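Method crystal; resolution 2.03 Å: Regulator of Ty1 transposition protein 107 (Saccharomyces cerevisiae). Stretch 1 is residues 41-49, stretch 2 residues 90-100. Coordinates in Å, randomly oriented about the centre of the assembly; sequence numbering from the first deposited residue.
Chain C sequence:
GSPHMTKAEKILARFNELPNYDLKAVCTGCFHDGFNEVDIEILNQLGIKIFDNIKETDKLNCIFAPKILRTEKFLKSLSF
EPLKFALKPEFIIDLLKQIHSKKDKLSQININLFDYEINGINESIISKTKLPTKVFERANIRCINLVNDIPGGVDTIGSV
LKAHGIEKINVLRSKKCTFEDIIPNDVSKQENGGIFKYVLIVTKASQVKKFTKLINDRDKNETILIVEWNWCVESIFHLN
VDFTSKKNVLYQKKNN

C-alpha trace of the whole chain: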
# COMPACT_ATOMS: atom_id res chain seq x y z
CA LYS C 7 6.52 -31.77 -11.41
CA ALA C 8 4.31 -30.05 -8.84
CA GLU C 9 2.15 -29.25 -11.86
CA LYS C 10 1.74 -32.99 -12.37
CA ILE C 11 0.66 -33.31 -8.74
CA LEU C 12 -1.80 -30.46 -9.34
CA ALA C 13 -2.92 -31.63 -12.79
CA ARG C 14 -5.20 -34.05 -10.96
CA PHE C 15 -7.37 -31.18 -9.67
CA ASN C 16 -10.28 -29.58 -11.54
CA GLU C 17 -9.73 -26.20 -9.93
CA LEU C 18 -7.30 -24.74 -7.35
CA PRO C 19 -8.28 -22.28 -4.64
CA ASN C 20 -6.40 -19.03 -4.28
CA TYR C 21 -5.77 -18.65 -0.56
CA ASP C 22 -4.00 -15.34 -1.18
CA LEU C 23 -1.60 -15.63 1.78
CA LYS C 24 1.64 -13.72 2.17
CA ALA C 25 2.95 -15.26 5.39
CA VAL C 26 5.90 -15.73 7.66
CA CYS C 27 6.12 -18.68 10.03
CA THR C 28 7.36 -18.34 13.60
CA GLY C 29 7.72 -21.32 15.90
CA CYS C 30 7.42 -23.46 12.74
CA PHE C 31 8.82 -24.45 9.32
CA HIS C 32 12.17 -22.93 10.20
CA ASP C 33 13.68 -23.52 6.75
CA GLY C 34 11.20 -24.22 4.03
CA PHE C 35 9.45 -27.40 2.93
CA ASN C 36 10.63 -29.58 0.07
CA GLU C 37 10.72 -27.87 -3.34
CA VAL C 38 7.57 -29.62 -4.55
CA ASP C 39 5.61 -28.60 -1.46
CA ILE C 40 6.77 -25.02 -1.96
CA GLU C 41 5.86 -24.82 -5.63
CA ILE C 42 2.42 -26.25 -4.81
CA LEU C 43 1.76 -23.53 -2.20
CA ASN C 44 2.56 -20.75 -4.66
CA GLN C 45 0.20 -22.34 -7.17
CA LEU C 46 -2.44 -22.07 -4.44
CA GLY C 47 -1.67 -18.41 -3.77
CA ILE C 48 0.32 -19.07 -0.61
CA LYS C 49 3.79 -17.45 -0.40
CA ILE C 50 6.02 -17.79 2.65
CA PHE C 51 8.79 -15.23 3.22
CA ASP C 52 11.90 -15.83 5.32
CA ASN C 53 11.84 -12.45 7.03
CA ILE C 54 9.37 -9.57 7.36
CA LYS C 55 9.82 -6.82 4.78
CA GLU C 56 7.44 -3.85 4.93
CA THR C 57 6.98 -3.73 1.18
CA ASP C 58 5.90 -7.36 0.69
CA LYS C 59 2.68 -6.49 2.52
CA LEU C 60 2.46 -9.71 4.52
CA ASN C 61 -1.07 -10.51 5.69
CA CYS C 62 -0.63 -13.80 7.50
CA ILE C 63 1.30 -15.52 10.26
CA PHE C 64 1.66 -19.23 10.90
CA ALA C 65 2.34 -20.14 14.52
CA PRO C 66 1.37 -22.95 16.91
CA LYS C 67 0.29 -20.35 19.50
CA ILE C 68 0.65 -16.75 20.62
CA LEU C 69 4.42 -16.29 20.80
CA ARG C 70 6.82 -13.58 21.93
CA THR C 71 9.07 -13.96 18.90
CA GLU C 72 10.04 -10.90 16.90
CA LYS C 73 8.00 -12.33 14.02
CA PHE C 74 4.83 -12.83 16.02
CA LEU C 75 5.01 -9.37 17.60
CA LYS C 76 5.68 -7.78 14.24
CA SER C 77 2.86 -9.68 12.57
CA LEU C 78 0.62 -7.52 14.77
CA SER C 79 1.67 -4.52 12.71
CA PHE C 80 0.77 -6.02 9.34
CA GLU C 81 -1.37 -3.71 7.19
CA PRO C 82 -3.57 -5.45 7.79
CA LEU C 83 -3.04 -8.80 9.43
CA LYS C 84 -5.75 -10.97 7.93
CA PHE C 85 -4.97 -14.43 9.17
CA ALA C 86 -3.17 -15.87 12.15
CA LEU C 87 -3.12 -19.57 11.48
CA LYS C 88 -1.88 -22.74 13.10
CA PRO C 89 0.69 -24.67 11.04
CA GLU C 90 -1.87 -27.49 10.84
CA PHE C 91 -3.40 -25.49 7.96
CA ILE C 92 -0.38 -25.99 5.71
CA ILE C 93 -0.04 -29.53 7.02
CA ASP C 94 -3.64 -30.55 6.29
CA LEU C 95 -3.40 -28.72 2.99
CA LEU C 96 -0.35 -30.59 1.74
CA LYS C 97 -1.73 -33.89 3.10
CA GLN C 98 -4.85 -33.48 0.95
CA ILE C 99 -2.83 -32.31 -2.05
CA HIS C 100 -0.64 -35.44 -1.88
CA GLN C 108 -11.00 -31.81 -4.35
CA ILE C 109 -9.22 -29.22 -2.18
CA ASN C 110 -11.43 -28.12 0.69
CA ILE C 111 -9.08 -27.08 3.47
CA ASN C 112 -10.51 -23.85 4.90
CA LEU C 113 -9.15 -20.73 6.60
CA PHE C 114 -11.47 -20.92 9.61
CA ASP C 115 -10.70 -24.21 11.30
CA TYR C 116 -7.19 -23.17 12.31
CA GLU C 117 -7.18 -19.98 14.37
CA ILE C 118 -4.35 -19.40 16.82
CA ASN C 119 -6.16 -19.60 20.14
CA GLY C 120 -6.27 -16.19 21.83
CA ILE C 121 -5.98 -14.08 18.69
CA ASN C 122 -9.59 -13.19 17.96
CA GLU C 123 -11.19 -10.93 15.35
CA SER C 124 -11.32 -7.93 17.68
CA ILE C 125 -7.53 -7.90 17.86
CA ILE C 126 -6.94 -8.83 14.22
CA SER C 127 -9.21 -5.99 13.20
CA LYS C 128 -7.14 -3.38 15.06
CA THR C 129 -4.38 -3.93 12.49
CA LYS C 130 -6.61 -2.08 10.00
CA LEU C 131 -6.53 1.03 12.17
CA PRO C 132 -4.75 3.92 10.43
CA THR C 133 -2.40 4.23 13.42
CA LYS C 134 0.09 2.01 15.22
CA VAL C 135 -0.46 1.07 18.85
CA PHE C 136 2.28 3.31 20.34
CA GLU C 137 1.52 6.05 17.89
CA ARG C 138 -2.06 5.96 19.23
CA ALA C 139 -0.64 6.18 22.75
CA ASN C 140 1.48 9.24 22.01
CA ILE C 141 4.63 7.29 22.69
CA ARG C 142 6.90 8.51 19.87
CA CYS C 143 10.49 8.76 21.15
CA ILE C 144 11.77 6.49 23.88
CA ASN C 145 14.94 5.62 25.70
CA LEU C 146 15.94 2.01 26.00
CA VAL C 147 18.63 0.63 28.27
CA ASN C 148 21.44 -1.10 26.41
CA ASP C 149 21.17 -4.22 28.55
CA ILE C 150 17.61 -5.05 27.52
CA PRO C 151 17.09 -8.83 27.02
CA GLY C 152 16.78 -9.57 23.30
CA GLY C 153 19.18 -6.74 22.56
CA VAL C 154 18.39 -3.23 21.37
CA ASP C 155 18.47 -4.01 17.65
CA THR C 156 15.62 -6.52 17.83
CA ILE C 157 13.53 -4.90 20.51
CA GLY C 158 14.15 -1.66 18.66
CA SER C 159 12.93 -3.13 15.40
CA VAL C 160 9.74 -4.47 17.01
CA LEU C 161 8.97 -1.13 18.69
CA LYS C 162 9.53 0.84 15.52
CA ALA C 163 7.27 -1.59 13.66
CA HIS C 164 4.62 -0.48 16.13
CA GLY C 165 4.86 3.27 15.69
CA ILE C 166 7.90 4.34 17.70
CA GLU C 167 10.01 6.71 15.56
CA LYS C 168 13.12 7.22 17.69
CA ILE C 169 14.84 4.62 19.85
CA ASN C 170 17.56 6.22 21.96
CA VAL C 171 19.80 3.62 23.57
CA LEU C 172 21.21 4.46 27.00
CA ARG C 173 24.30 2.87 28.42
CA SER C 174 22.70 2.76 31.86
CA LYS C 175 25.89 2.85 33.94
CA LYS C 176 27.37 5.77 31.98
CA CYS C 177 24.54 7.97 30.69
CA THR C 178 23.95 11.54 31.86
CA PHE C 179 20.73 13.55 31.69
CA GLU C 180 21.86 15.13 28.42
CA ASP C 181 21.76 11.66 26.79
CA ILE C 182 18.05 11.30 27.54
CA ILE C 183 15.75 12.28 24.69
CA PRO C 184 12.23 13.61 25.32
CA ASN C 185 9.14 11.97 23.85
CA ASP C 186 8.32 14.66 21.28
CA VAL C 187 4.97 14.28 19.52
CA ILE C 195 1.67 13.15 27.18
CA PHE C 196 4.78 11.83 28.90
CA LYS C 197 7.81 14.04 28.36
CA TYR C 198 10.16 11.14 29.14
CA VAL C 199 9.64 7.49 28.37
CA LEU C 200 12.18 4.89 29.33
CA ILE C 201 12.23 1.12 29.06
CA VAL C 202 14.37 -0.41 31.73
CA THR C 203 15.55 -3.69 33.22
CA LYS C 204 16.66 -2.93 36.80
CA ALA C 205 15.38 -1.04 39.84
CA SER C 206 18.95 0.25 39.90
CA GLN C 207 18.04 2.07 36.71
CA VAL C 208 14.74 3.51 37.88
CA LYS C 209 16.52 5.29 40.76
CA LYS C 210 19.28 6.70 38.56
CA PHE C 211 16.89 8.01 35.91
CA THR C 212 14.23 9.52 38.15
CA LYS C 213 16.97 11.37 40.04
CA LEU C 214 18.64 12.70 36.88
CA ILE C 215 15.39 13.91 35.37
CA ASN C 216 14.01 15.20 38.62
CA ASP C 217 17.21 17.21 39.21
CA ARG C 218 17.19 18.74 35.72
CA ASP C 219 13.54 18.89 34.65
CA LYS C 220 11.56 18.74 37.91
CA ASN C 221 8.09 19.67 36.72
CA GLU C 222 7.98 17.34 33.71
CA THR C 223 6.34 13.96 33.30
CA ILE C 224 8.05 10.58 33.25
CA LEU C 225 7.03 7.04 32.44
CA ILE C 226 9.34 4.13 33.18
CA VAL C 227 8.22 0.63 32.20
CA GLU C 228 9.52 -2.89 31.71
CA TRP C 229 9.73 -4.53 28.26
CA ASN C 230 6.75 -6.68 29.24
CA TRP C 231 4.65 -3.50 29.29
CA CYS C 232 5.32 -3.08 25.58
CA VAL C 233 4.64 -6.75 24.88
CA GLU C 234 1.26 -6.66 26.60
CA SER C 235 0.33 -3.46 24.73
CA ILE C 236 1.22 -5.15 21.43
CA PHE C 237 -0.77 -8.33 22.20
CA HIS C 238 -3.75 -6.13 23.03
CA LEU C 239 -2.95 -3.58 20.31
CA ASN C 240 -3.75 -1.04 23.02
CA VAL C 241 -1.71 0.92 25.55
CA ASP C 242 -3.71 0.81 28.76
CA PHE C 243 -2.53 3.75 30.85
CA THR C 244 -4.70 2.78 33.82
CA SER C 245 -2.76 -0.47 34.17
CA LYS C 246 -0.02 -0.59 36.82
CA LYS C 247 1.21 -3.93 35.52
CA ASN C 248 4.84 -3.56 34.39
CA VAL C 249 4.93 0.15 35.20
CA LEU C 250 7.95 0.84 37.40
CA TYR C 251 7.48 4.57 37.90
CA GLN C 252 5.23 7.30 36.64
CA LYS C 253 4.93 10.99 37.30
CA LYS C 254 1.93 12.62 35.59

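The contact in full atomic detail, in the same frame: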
# COMPACT_ATOMS: atom_id res chain seq x y z
N GLU C 41 6.43 -25.19 -4.34
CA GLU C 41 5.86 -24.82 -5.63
C GLU C 41 4.34 -25.01 -5.67
O GLU C 41 3.62 -24.23 -6.30
CB GLU C 41 6.53 -25.61 -6.75
CG GLU C 41 6.13 -25.12 -8.11
OE1 GLU C 41 7.10 -22.97 -7.82
OE2 GLU C 41 5.02 -23.06 -8.54
N ILE C 42 3.85 -26.04 -4.98
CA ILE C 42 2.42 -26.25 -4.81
C ILE C 42 1.77 -25.05 -4.12
O ILE C 42 0.80 -24.49 -4.63
CB ILE C 42 2.12 -27.51 -3.97
CG1 ILE C 42 2.53 -28.78 -4.72
CG2 ILE C 42 0.65 -27.60 -3.63
CD1 ILE C 42 2.21 -30.06 -3.95
N LEU C 43 2.30 -24.66 -2.96
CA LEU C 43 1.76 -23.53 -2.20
C LEU C 43 1.60 -22.28 -3.05
O LEU C 43 0.55 -21.63 -3.01
CB LEU C 43 2.65 -23.23 -0.98
CG LEU C 43 2.66 -24.37 0.03
CD1 LEU C 43 3.60 -24.08 1.19
CD2 LEU C 43 1.25 -24.61 0.53
N ASN C 44 2.64 -21.94 -3.82
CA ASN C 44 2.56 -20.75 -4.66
C ASN C 44 1.46 -20.90 -5.70
O ASN C 44 0.75 -19.94 -6.03
CB ASN C 44 3.90 -20.48 -5.35
CG ASN C 44 5.08 -20.74 -4.42
OD1 ASN C 44 5.86 -21.67 -4.65
ND2 ASN C 44 5.22 -19.91 -3.37
N GLN C 45 1.29 -22.11 -6.21
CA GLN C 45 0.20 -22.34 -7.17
C GLN C 45 -1.15 -22.13 -6.51
O GLN C 45 -2.13 -21.84 -7.19
CB GLN C 45 0.30 -23.75 -7.77
CG GLN C 45 1.39 -23.87 -8.84
CD GLN C 45 1.44 -22.65 -9.75
OE1 GLN C 45 0.45 -22.29 -10.39
NE2 GLN C 45 2.60 -21.99 -9.80
N LEU C 46 -1.20 -22.26 -5.18
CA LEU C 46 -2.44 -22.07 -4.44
C LEU C 46 -2.51 -20.68 -3.82
O LEU C 46 -3.34 -20.43 -2.95
CB LEU C 46 -2.60 -23.14 -3.35
CG LEU C 46 -2.65 -24.60 -3.85
CD1 LEU C 46 -2.58 -25.59 -2.68
CD2 LEU C 46 -3.89 -24.85 -4.64
N GLY C 47 -1.66 -19.77 -4.28
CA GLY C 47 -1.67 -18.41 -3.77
C GLY C 47 -1.22 -18.30 -2.32
O GLY C 47 -1.72 -17.44 -1.59
N ILE C 48 -0.32 -19.17 -1.91
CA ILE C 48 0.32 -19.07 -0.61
C ILE C 48 1.83 -18.89 -0.82
O ILE C 48 2.50 -19.76 -1.43
CB ILE C 48 0.12 -20.35 0.21
CG1 ILE C 48 -1.36 -20.66 0.38
CG2 ILE C 48 0.80 -20.21 1.56
CD1 ILE C 48 -1.62 -21.99 1.04
N LYS C 49 2.36 -17.78 -0.32
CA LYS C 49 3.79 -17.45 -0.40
C LYS C 49 4.30 -17.23 1.01
O LYS C 49 3.67 -16.51 1.80
CB LYS C 49 4.00 -16.16 -1.21
CG LYS C 49 3.24 -16.15 -2.52
CD LYS C 49 3.88 -15.24 -3.56
CE LYS C 49 3.54 -13.78 -3.36
NZ LYS C 49 3.87 -12.99 -4.58
N GLU C 90 -1.02 -26.39 11.28
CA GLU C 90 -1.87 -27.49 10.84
C GLU C 90 -2.59 -27.18 9.51
O GLU C 90 -2.95 -28.09 8.75
CB GLU C 90 -2.90 -27.82 11.93
CG GLU C 90 -2.39 -28.71 13.05
CD GLU C 90 -1.55 -27.98 14.11
OE1 GLU C 90 -1.11 -26.83 13.86
OE2 GLU C 90 -1.33 -28.56 15.20
N PHE C 91 -2.81 -25.89 9.23
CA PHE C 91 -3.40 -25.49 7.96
C PHE C 91 -2.57 -25.99 6.79
O PHE C 91 -3.06 -26.72 5.93
CB PHE C 91 -3.54 -23.97 7.86
CG PHE C 91 -3.94 -23.50 6.48
CD1 PHE C 91 -5.27 -23.49 6.10
CD2 PHE C 91 -2.99 -23.06 5.58
CE1 PHE C 91 -5.65 -23.06 4.83
CE2 PHE C 91 -3.35 -22.64 4.31
CZ PHE C 91 -4.68 -22.64 3.94
N ILE C 92 -1.31 -25.57 6.76
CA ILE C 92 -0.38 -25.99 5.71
C ILE C 92 -0.21 -27.51 5.71
O ILE C 92 -0.07 -28.14 4.66
CB ILE C 92 0.99 -25.32 5.89
CG1 ILE C 92 0.86 -23.80 5.82
CG2 ILE C 92 1.96 -25.81 4.84
CD1 ILE C 92 0.65 -23.29 4.42
N ILE C 93 -0.23 -28.09 6.90
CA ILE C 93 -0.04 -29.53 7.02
C ILE C 93 -1.22 -30.25 6.38
O ILE C 93 -1.05 -31.07 5.49
CB ILE C 93 0.19 -29.97 8.49
CG1 ILE C 93 1.55 -29.48 8.99
CG2 ILE C 93 0.13 -31.48 8.61
CD1 ILE C 93 1.83 -29.85 10.43
N ASP C 94 -2.43 -29.94 6.85
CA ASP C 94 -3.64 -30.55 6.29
C ASP C 94 -3.75 -30.31 4.80
O ASP C 94 -4.17 -31.19 4.05
CB ASP C 94 -4.87 -30.01 6.99
CG ASP C 94 -4.98 -30.47 8.42
OD1 ASP C 94 -4.15 -31.33 8.80
OD2 ASP C 94 -5.88 -29.99 9.15
N LEU C 95 -3.35 -29.11 4.38
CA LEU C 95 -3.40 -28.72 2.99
C LEU C 95 -2.54 -29.64 2.14
O LEU C 95 -3.02 -30.26 1.18
CB LEU C 95 -2.93 -27.28 2.84
CG LEU C 95 -3.01 -26.69 1.43
CD1 LEU C 95 -4.34 -27.05 0.77
CD2 LEU C 95 -2.82 -25.18 1.50
N LEU C 96 -1.26 -29.73 2.49
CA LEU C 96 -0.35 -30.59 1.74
C LEU C 96 -0.74 -32.08 1.81
O LEU C 96 -0.59 -32.80 0.83
CB LEU C 96 1.10 -30.37 2.17
CG LEU C 96 1.68 -29.01 1.76
CD1 LEU C 96 3.08 -28.81 2.31
CD2 LEU C 96 1.67 -28.85 0.26
N LYS C 97 -1.24 -32.52 2.95
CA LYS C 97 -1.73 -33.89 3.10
C LYS C 97 -2.76 -34.19 2.01
O LYS C 97 -2.63 -35.15 1.24
CB LYS C 97 -2.36 -34.08 4.48
CG LYS C 97 -2.84 -35.49 4.82
CD LYS C 97 -3.05 -35.64 6.33
CE LYS C 97 -4.06 -36.73 6.68
NZ LYS C 97 -3.52 -38.11 6.52
N GLN C 98 -3.78 -33.34 1.94
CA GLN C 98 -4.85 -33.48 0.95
C GLN C 98 -4.31 -33.41 -0.48
O GLN C 98 -4.72 -34.18 -1.34
CB GLN C 98 -5.88 -32.37 1.16
CG GLN C 98 -7.27 -32.68 0.65
CD GLN C 98 -8.26 -31.62 1.05
OE1 GLN C 98 -8.35 -30.56 0.42
NE2 GLN C 98 -9.01 -31.88 2.13
N ILE C 99 -3.39 -32.49 -0.72
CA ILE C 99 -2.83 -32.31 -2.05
C ILE C 99 -2.05 -33.55 -2.51
O ILE C 99 -2.01 -33.85 -3.71
CB ILE C 99 -1.93 -31.07 -2.11
CG1 ILE C 99 -2.77 -29.81 -1.90
CG2 ILE C 99 -1.15 -31.02 -3.42
CD1 ILE C 99 -2.86 -28.91 -3.10
N HIS C 100 -1.45 -34.26 -1.56
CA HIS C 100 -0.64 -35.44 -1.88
C HIS C 100 -1.41 -36.77 -1.83
O HIS C 100 -2.40 -36.91 -1.10
CB HIS C 100 0.58 -35.51 -0.96
CG HIS C 100 1.65 -34.51 -1.30
ND1 HIS C 100 2.24 -34.46 -2.55
CD2 HIS C 100 2.24 -33.54 -0.57
CE1 HIS C 100 3.14 -33.49 -2.57
NE2 HIS C 100 3.16 -32.92 -1.38

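The contact is built almost wholly from aliphatic side chains, and no hydrogen bond crosses it. Stretch 1 brings the end of a helix (41-45), a turn, and the start of a strand at I48; stretch 2 is a helix spanning 90-99. The two helices cross nearly at right angles, 98° between their directions, with axes 11.4 Å apart at closest approach. Backbones therefore stay well separated, I42 CA to L96 CA being 8.3 Å, and branched side chains fill the gap. The buried, apolar I42, L43, L46, I48, F91, I92, L95 and I99 suit a contact without polar partners: burial and van der Waals packing hold its 399 Å².

In stretch 2 the regular i to i+4 ladder runs from D94 N to E90 O through H100 N to L96 O. In stretch 1, L46 leaves helical geometry, and the chain then turns at G47, whose positive phi (67°) favours glycine. The bond from I48 N to L43 O, 2.8 Å, ties the start of the strand back to the helix. I42, L43, L46 and I48 all contact stretch 2.

I42 points toward the second helix. Its m,t rotamer extends the longer branch, bringing CD1 within 3.5 Å of I99 CG2 and 3.8 Å of CE1 of H100, an exposed residue at the margin that offers this ring carbon. I42 CG2 lies 4.2 Å from L96 CD2; both branches lie against I99 and L96. L43 leaves its backbone sideways, but the common leucine m,t rotamer carries CD2 back to the contact: this methyl lies 4.2 Å from both I92 CD1 and L95 CD2, and 4.3 Å from L96 CD2.

L46, also m,t, points toward the helix and sets CD1 3.4 Å from I99 CD1. I99 answers with a chi2 of -113°, between the usual wells; its CD1 lies against both L46 and I42, and its CG2 also touches I42. L95 adopts t,p, the other common leucine rotamer. Both its methyls lie near L46 CD1 (L95 CD1 at 4.1 Å, L95 CD2 at 4.2 Å), and L95 CD2 also packs on I48 CD1 at 3.4 Å.

I48 is m,t, and its CD1 also reaches F91 CE2 at 3.8 Å, near the plane of the ring and at its edge. F91 is t at chi1, which brings the end of its side chain nearer although its CA-to-CB bond points sideways. I48 CG2 lies 4.2 Å from I92 CD1, and I48 CD1 is almost as close, at 4.3 Å. I92 has both chi angles m, and the same CD1 touches L43, so this methyl joins the contacts of helix and strand.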